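Side-chain contacts in 6-phosphogluconate dehydrogenase (PDB 5U5G), which probably reduces 2-oxopropylphosphonate with an NADP(H) cofactor in the fosfomycin biosynthesis of pseudomonads: residues A54-A59 and A85-G90; I182-A187 and D278-F283; E189-G194 and A216-A221. All coordinates share one frame; numbering follows the deposited sequence.

Interaction 1 of 3, residues A54-A59 and A85-G90; sequences ALTRAA and ACLEVG
Thr56 meets Cys86 through van der Waals contact alone. The hydroxyl oxygen OG1 of Thr56 lies 3.4 Å from CB of Cys86, and the methyl CG2 of Thr56 stands 3.9 Å from the same carbon, so the methylene of the cysteine sits against the fork of the threonine. Beneath the fork, CB of Thr56 is 3.9 Å from the carbonyl O of Cys86. Both side chains start out toward the other segment, across a CA-CA spacing of 6.5 Å between Thr56 and Cys86. A second, looser apolar touch follows along the chain, where CG2 of Thr56 comes 4.4 Å from CD1 of Leu87; the base of that leucine turns away and the end of its side chain comes back toward helix 52-58.

The polar groups are served from outside the two segments. With chi1 at 53°, OG1 of Thr56 is placed between its own backbone N and carbonyl carbon, and its hydroxyl bonds chiefly to the carbonyl of Ile52, one turn back in the helix, with that of Val53 as a second acceptor for the same proton. Beside the contact, OE2 of Glu88 forms a salt bridge with NE of Arg60, while NH2 of the same arginine bonds to the carbonyl O of Thr56. Arg60 thereby links the end of helix 52-58 to the loop after helix 83-86.

Since the threonine hydroxyl is already spent on its own helix, it presents mainly bulk to Cys86. The contact therefore joins the last turn of helix 52-58 to the end of the short helix 83-86 by close packing, at the margin of the nucleotide-binding domain, with the arginine supplying the polar tie beside it.

Interaction 2 of 3, residues I182-A187 and D278-F283; sequences INLAGA and DQCQYF
Leu184 divides its two methyls between neighbouring residues of the 3-10 turn at 279-281. The CD2 methyl of Leu184 rests on the carboxamide end of Gln279, 3.6 Å from OE1, and the aliphatic CB and CG of Gln279 lie only slightly farther off. The two side chains cross at about a right angle, the leucine branch meeting the extended glutamine from the side. The other methyl, CD1 of Leu184, packs on SG of Cys280 at 4.1 Å. A chi1 of 179° carries CG of Leu184 away from its backbone N and toward the turn, and chi2 then sends the methyls to their separate partners.

Tyr282 engages the next residue of the helix with the edge of its ring. Its CE2 atom lies 3.5 Å from the carbonyl O of Ala185, which stands near the ring plane, and 3.9 Å from CB of Ala185. The meeting is thus of ring C-H edge with backbone oxygen and methyl, without a hydrogen bond.

Polar bonds shape and hold the turn. OD1 of Asp278 accepts from the backbone N of Cys280 at 2.9 Å through its anti lone pair, a nearly straight bond (166°) that makes an Asx turn. OE1 of Gln279 receives NH1 of Arg239, a residue of the phosphonate pocket, and its NE2 bonds to OG of Ser232; the amide is therefore fixed in rotation while Leu184 packs against it. The hydroxyl of Tyr282 bonds to OE2 of Glu189.

The whole contact is buried, setting the 3-10 turn and the first part of the chain's last helix against long helix 168-196. Helix 216-226 adds Tyr217 beside Leu184 and Gln279, helix 257-273 backs Tyr282, and Phe258 of the second subunit packs on Ala185.

Interaction 3 of 3, residues E189-G194 and A216-A221; sequences EVISQG and AYMDVA. With 7VD ((2-oxopropyl)phosphonic acid), chain F.
Ile191 extends from helix 168-196 with CG1 beside its backbone N (chi1 -65°) and a straight second torsion (166°), which carries CD1 forward as the tip of a wedge. Met218 is bent: chi2 (65°) turns SD toward the isoleucine, and chi3 turns CE aside. CD1 of Ile191 thus lies 4.0 Å from SD of Met218 and 3.8 Å from CB of Ala221, one helical turn farther on; the wedge settles between these two residues on one side of helix 216-226. All three side chains are buried, and the contact is purely apolar. Phe208 and Leu201 of helix 201-210 add to the packing around them.

Tyr217, next to Met218 in the chain, belongs to the ligand pocket. It donates its OH to O4 of the phosphonate at a short 2.5 Å, with O4 near the ring plane, and CG2 of Val220 lies 4.0 Å above the ring, over its centre. NH1 of Arg239 also bonds to that hydroxyl, and Arg212 of the second subunit reaches the same ligand. Helix packing of this kind belongs to the all-helical C-terminal domain of the 3-hydroxyisobutyrate dehydrogenase-like family, here bearing part of the (2-oxopropyl)phosphonic acid site.

How the interactions relate
Interaction 1 stands apart, its centre 41 Å and 45 Å from those of interactions 2 and 3 and on the opposite side of the chain's centre. It is a partly buried contact at the edge of the nucleotide-binding domain and rests almost wholly on one threonine. Interactions 2 and 3 are both buried, share helix 168-196 and have centres 7 Å apart, with 189-194 and 216-221 nested inside the loop closed by 182-187 and 278-283. They touch directly: CB of Ala187 lies 3.6 Å from CE of Met218. Interaction 2 mixes apolar packing with fixed polar groups, whereas interaction 3 is hydrocarbon and sulfur across its helices; both adjoin the second subunit and the phosphonate pocket.

Interaction 1 of 3, residues A54-A59 and A85-G90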
# COMPACT_ATOMS: atom_id res chain seq x y z
N ALA A 54 31.22 16.13 -25.13
CA ALA A 54 31.09 15.05 -26.10
C ALA A 54 29.65 14.57 -26.19
O ALA A 54 29.16 14.25 -27.28
CB ALA A 54 32.01 13.89 -25.72
N LEU A 55 28.96 14.49 -25.05
CA LEU A 55 27.60 13.99 -25.08
C LEU A 55 26.69 14.94 -25.84
O LEU A 55 25.94 14.52 -26.73
CB LEU A 55 27.10 13.77 -23.65
CG LEU A 55 25.79 13.02 -23.45
CD1 LEU A 55 25.90 11.59 -23.95
CD2 LEU A 55 25.47 13.03 -21.99
N THR A 56 26.76 16.24 -25.53
CA THR A 56 25.88 17.21 -26.19
C THR A 56 26.19 17.37 -27.67
O THR A 56 25.31 17.78 -28.44
CB THR A 56 25.98 18.58 -25.49
OG1 THR A 56 27.36 18.98 -25.40
CG2 THR A 56 25.37 18.53 -24.08
N ARG A 57 27.42 17.07 -28.11
CA ARG A 57 27.70 17.10 -29.54
C ARG A 57 26.85 16.07 -30.26
O ARG A 57 26.32 16.34 -31.35
CB ARG A 57 29.19 16.83 -29.80
CG ARG A 57 29.59 16.91 -31.29
CD ARG A 57 31.04 16.47 -31.50
NE ARG A 57 31.42 16.38 -32.91
CZ ARG A 57 32.51 15.75 -33.35
NH1 ARG A 57 33.33 15.13 -32.51
NH2 ARG A 57 32.78 15.72 -34.65
N ALA A 58 26.70 14.89 -29.66
CA ALA A 58 26.01 13.79 -30.32
C ALA A 58 24.50 13.86 -30.16
O ALA A 58 23.77 13.36 -31.03
CB ALA A 58 26.52 12.45 -29.77
N ALA A 59 24.00 14.41 -29.07
CA ALA A 59 22.61 14.19 -28.71
C ALA A 59 21.91 15.51 -28.42
O ALA A 59 22.45 16.36 -27.70
CB ALA A 59 22.50 13.24 -27.51
N ALA A 85 26.09 25.27 -20.12
CA ALA A 85 27.08 25.86 -21.01
C ALA A 85 27.13 25.18 -22.37
O ALA A 85 27.59 25.79 -23.34
CB ALA A 85 28.47 25.80 -20.35
N CYS A 86 26.66 23.93 -22.49
CA CYS A 86 26.80 23.16 -23.72
C CYS A 86 25.51 22.99 -24.50
O CYS A 86 25.56 22.47 -25.63
CB CYS A 86 27.37 21.76 -23.40
SG CYS A 86 28.95 21.76 -22.57
N LEU A 87 24.38 23.38 -23.95
CA LEU A 87 23.12 23.18 -24.65
C LEU A 87 23.00 24.10 -25.85
O LEU A 87 23.49 25.23 -25.85
CB LEU A 87 21.95 23.44 -23.70
CG LEU A 87 21.25 22.26 -23.04
CD1 LEU A 87 22.21 21.19 -22.53
CD2 LEU A 87 20.51 22.90 -21.92
N GLU A 88 22.34 23.61 -26.89
CA GLU A 88 21.96 24.42 -28.03
C GLU A 88 20.50 24.83 -27.92
O GLU A 88 19.72 24.21 -27.19
CB GLU A 88 22.19 23.66 -29.34
CG GLU A 88 23.65 23.59 -29.77
CD GLU A 88 23.89 22.51 -30.81
OE1 GLU A 88 24.91 22.57 -31.54
OE2 GLU A 88 23.04 21.60 -30.90
N VAL A 89 20.14 25.88 -28.65
CA VAL A 89 18.74 26.25 -28.77
C VAL A 89 17.96 25.07 -29.31
O VAL A 89 18.36 24.45 -30.30
CB VAL A 89 18.60 27.49 -29.67
CG1 VAL A 89 17.13 27.83 -29.88
CG2 VAL A 89 19.36 28.66 -29.08
N GLY A 90 16.84 24.73 -28.65
CA GLY A 90 16.02 23.62 -29.06
C GLY A 90 16.35 22.29 -28.42
O GLY A 90 15.63 21.30 -28.65

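Interaction 2 of 3, residues I182-A187 and D278-F283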
# COMPACT_ATOMS: atom_id res chain seq x y z
N ILE A 182 6.45 5.25 4.77
CA ILE A 182 5.55 4.83 5.84
C ILE A 182 5.07 3.40 5.61
O ILE A 182 5.04 2.58 6.53
CB ILE A 182 4.35 5.80 5.95
CG1 ILE A 182 4.85 7.19 6.38
CG2 ILE A 182 3.36 5.24 6.96
CD1 ILE A 182 3.85 8.34 6.07
N ASN A 183 4.66 3.09 4.36
CA ASN A 183 4.20 1.75 4.05
C ASN A 183 5.29 0.72 4.27
O ASN A 183 5.03 -0.38 4.78
CB ASN A 183 3.73 1.67 2.59
CG ASN A 183 2.51 2.54 2.31
OD1 ASN A 183 1.90 3.07 3.23
ND2 ASN A 183 2.15 2.67 1.04
N LEU A 184 6.52 1.04 3.84
CA LEU A 184 7.63 0.11 3.96
C LEU A 184 7.96 -0.16 5.42
O LEU A 184 8.13 -1.31 5.82
CB LEU A 184 8.86 0.67 3.23
CG LEU A 184 10.13 -0.20 3.29
CD1 LEU A 184 9.87 -1.61 2.77
CD2 LEU A 184 11.27 0.45 2.51
N ALA A 185 8.06 0.90 6.23
CA ALA A 185 8.38 0.69 7.64
C ALA A 185 7.27 -0.08 8.35
O ALA A 185 7.55 -0.93 9.20
CB ALA A 185 8.63 2.03 8.33
N GLY A 186 6.01 0.22 8.02
CA GLY A 186 4.92 -0.56 8.60
C GLY A 186 4.96 -2.01 8.16
O GLY A 186 4.77 -2.92 8.98
N ALA A 187 5.20 -2.25 6.87
CA ALA A 187 5.20 -3.62 6.37
C ALA A 187 6.31 -4.43 7.02
O ALA A 187 6.09 -5.59 7.40
CB ALA A 187 5.32 -3.63 4.84
N ASP A 278 20.61 -1.43 1.95
CA ASP A 278 19.26 -1.45 1.42
C ASP A 278 18.29 -0.73 2.36
O ASP A 278 18.40 -0.82 3.59
CB ASP A 278 18.81 -2.91 1.21
CG ASP A 278 17.70 -3.04 0.18
OD1 ASP A 278 16.50 -2.85 0.53
OD2 ASP A 278 18.04 -3.33 -0.99
N GLN A 279 17.33 -0.02 1.75
CA GLN A 279 16.23 0.57 2.52
C GLN A 279 15.56 -0.44 3.44
O GLN A 279 15.12 -0.10 4.53
CB GLN A 279 15.19 1.19 1.56
CG GLN A 279 14.68 0.20 0.51
CD GLN A 279 13.61 0.77 -0.40
OE1 GLN A 279 13.17 1.91 -0.24
NE2 GLN A 279 13.21 -0.02 -1.40
N CYS A 280 15.49 -1.70 3.01
CA CYS A 280 14.85 -2.75 3.81
C CYS A 280 15.69 -3.22 4.98
O CYS A 280 15.26 -4.13 5.68
CB CYS A 280 14.49 -3.95 2.93
SG CYS A 280 13.29 -3.58 1.64
N GLN A 281 16.86 -2.62 5.23
CA GLN A 281 17.64 -3.00 6.41
C GLN A 281 17.00 -2.56 7.72
O GLN A 281 17.52 -2.90 8.80
CB GLN A 281 19.07 -2.45 6.28
CG GLN A 281 20.02 -3.43 5.58
CD GLN A 281 20.18 -4.72 6.37
OE1 GLN A 281 20.76 -4.71 7.45
NE2 GLN A 281 19.64 -5.82 5.86
N TYR A 282 15.89 -1.82 7.67
CA TYR A 282 15.06 -1.67 8.87
C TYR A 282 14.77 -3.03 9.51
O TYR A 282 14.64 -3.11 10.73
CB TYR A 282 13.76 -0.95 8.51
CG TYR A 282 12.88 -0.58 9.71
CD1 TYR A 282 13.45 -0.13 10.90
CD2 TYR A 282 11.49 -0.63 9.63
CE1 TYR A 282 12.64 0.25 11.98
CE2 TYR A 282 10.68 -0.26 10.70
CZ TYR A 282 11.26 0.18 11.87
OH TYR A 282 10.45 0.54 12.93
N PHE A 283 14.64 -4.09 8.69
CA PHE A 283 14.46 -5.45 9.21
C PHE A 283 15.50 -5.78 10.27
O PHE A 283 15.16 -6.22 11.37
CB PHE A 283 14.57 -6.48 8.07
CG PHE A 283 13.25 -6.88 7.46
CD1 PHE A 283 12.27 -7.50 8.23
CD2 PHE A 283 13.00 -6.66 6.11
CE1 PHE A 283 11.05 -7.87 7.65
CE2 PHE A 283 11.81 -7.03 5.53
CZ PHE A 283 10.83 -7.64 6.30

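Interaction 3 of 3, residues E189-G194 and A216-A221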
# COMPACT_ATOMS: atom_id res chain seq x y z
N GLU A 189 7.55 -3.90 10.00
CA GLU A 189 7.14 -4.18 11.37
C GLU A 189 6.13 -5.31 11.42
O GLU A 189 6.20 -6.18 12.30
CB GLU A 189 6.56 -2.92 12.01
CG GLU A 189 7.63 -1.91 12.39
CD GLU A 189 7.08 -0.75 13.18
OE1 GLU A 189 6.00 -0.91 13.79
OE2 GLU A 189 7.72 0.32 13.20
N VAL A 190 5.19 -5.34 10.48
CA VAL A 190 4.15 -6.36 10.50
C VAL A 190 4.73 -7.73 10.16
O VAL A 190 4.42 -8.73 10.82
CB VAL A 190 3.01 -5.93 9.57
CG1 VAL A 190 2.17 -7.11 9.14
CG2 VAL A 190 2.15 -4.88 10.29
N ILE A 191 5.59 -7.80 9.14
CA ILE A 191 6.26 -9.06 8.81
C ILE A 191 7.09 -9.54 9.98
O ILE A 191 7.07 -10.73 10.32
CB ILE A 191 7.12 -8.89 7.54
CG1 ILE A 191 6.23 -8.60 6.33
CG2 ILE A 191 7.95 -10.15 7.31
CD1 ILE A 191 6.99 -8.09 5.13
N SER A 192 7.81 -8.63 10.64
CA SER A 192 8.69 -9.02 11.74
C SER A 192 7.89 -9.61 12.89
O SER A 192 8.25 -10.65 13.46
CB SER A 192 9.52 -7.83 12.21
OG SER A 192 10.35 -7.39 11.16
N GLN A 193 6.81 -8.93 13.28
CA GLN A 193 5.94 -9.44 14.33
C GLN A 193 5.39 -10.81 13.96
O GLN A 193 5.36 -11.71 14.80
CB GLN A 193 4.79 -8.45 14.58
CG GLN A 193 5.28 -7.16 15.21
CD GLN A 193 4.18 -6.14 15.39
OE1 GLN A 193 3.25 -6.33 16.20
NE2 GLN A 193 4.28 -5.03 14.66
N GLY A 194 4.97 -10.98 12.71
CA GLY A 194 4.46 -12.27 12.27
C GLY A 194 5.47 -13.39 12.46
O GLY A 194 5.12 -14.48 12.94
N ALA A 216 2.28 -1.50 -2.77
CA ALA A 216 3.48 -1.67 -3.58
C ALA A 216 4.71 -1.94 -2.71
O ALA A 216 5.54 -2.81 -3.04
CB ALA A 216 3.70 -0.44 -4.46
N TYR A 217 4.84 -1.25 -1.57
CA TYR A 217 6.03 -1.44 -0.76
C TYR A 217 5.92 -2.59 0.23
O TYR A 217 6.96 -3.06 0.72
CB TYR A 217 6.42 -0.14 -0.03
CG TYR A 217 7.53 0.51 -0.82
CD1 TYR A 217 7.24 1.22 -2.00
CD2 TYR A 217 8.87 0.33 -0.47
CE1 TYR A 217 8.27 1.78 -2.77
CE2 TYR A 217 9.90 0.90 -1.23
CZ TYR A 217 9.59 1.62 -2.38
OH TYR A 217 10.60 2.18 -3.15
N MET A 218 4.71 -3.06 0.54
CA MET A 218 4.58 -4.38 1.17
C MET A 218 5.16 -5.46 0.26
O MET A 218 5.87 -6.36 0.73
CB MET A 218 3.11 -4.67 1.49
CG MET A 218 2.83 -6.13 1.92
SD MET A 218 3.58 -6.70 3.47
CE MET A 218 2.50 -5.92 4.68
N ASP A 219 4.87 -5.39 -1.05
CA ASP A 219 5.51 -6.29 -2.01
C ASP A 219 7.03 -6.21 -1.92
O ASP A 219 7.71 -7.24 -1.89
CB ASP A 219 5.05 -5.97 -3.43
CG ASP A 219 3.57 -6.29 -3.66
OD1 ASP A 219 2.96 -7.00 -2.83
OD2 ASP A 219 3.03 -5.83 -4.69
N VAL A 220 7.57 -4.99 -1.86
CA VAL A 220 9.02 -4.83 -1.74
C VAL A 220 9.52 -5.54 -0.49
O VAL A 220 10.50 -6.29 -0.53
CB VAL A 220 9.40 -3.34 -1.73
CG1 VAL A 220 10.88 -3.18 -1.40
CG2 VAL A 220 9.08 -2.71 -3.08
N ALA A 221 8.86 -5.31 0.65
CA ALA A 221 9.31 -5.86 1.91
C ALA A 221 9.21 -7.38 1.92
O ALA A 221 10.11 -8.07 2.43
CB ALA A 221 8.51 -5.26 3.06
P1 7VD F . 10.32 4.01 -6.29
C1 7VD F . 11.93 4.25 -5.50
O2 7VD F . 9.39 5.20 -6.20
O3 7VD F . 10.45 3.57 -7.73
O4 7VD F . 9.79 2.87 -5.45
C6 7VD F . 12.27 5.66 -5.08
O7 7VD F . 11.91 6.63 -5.75
C8 7VD F . 13.06 5.79 -3.81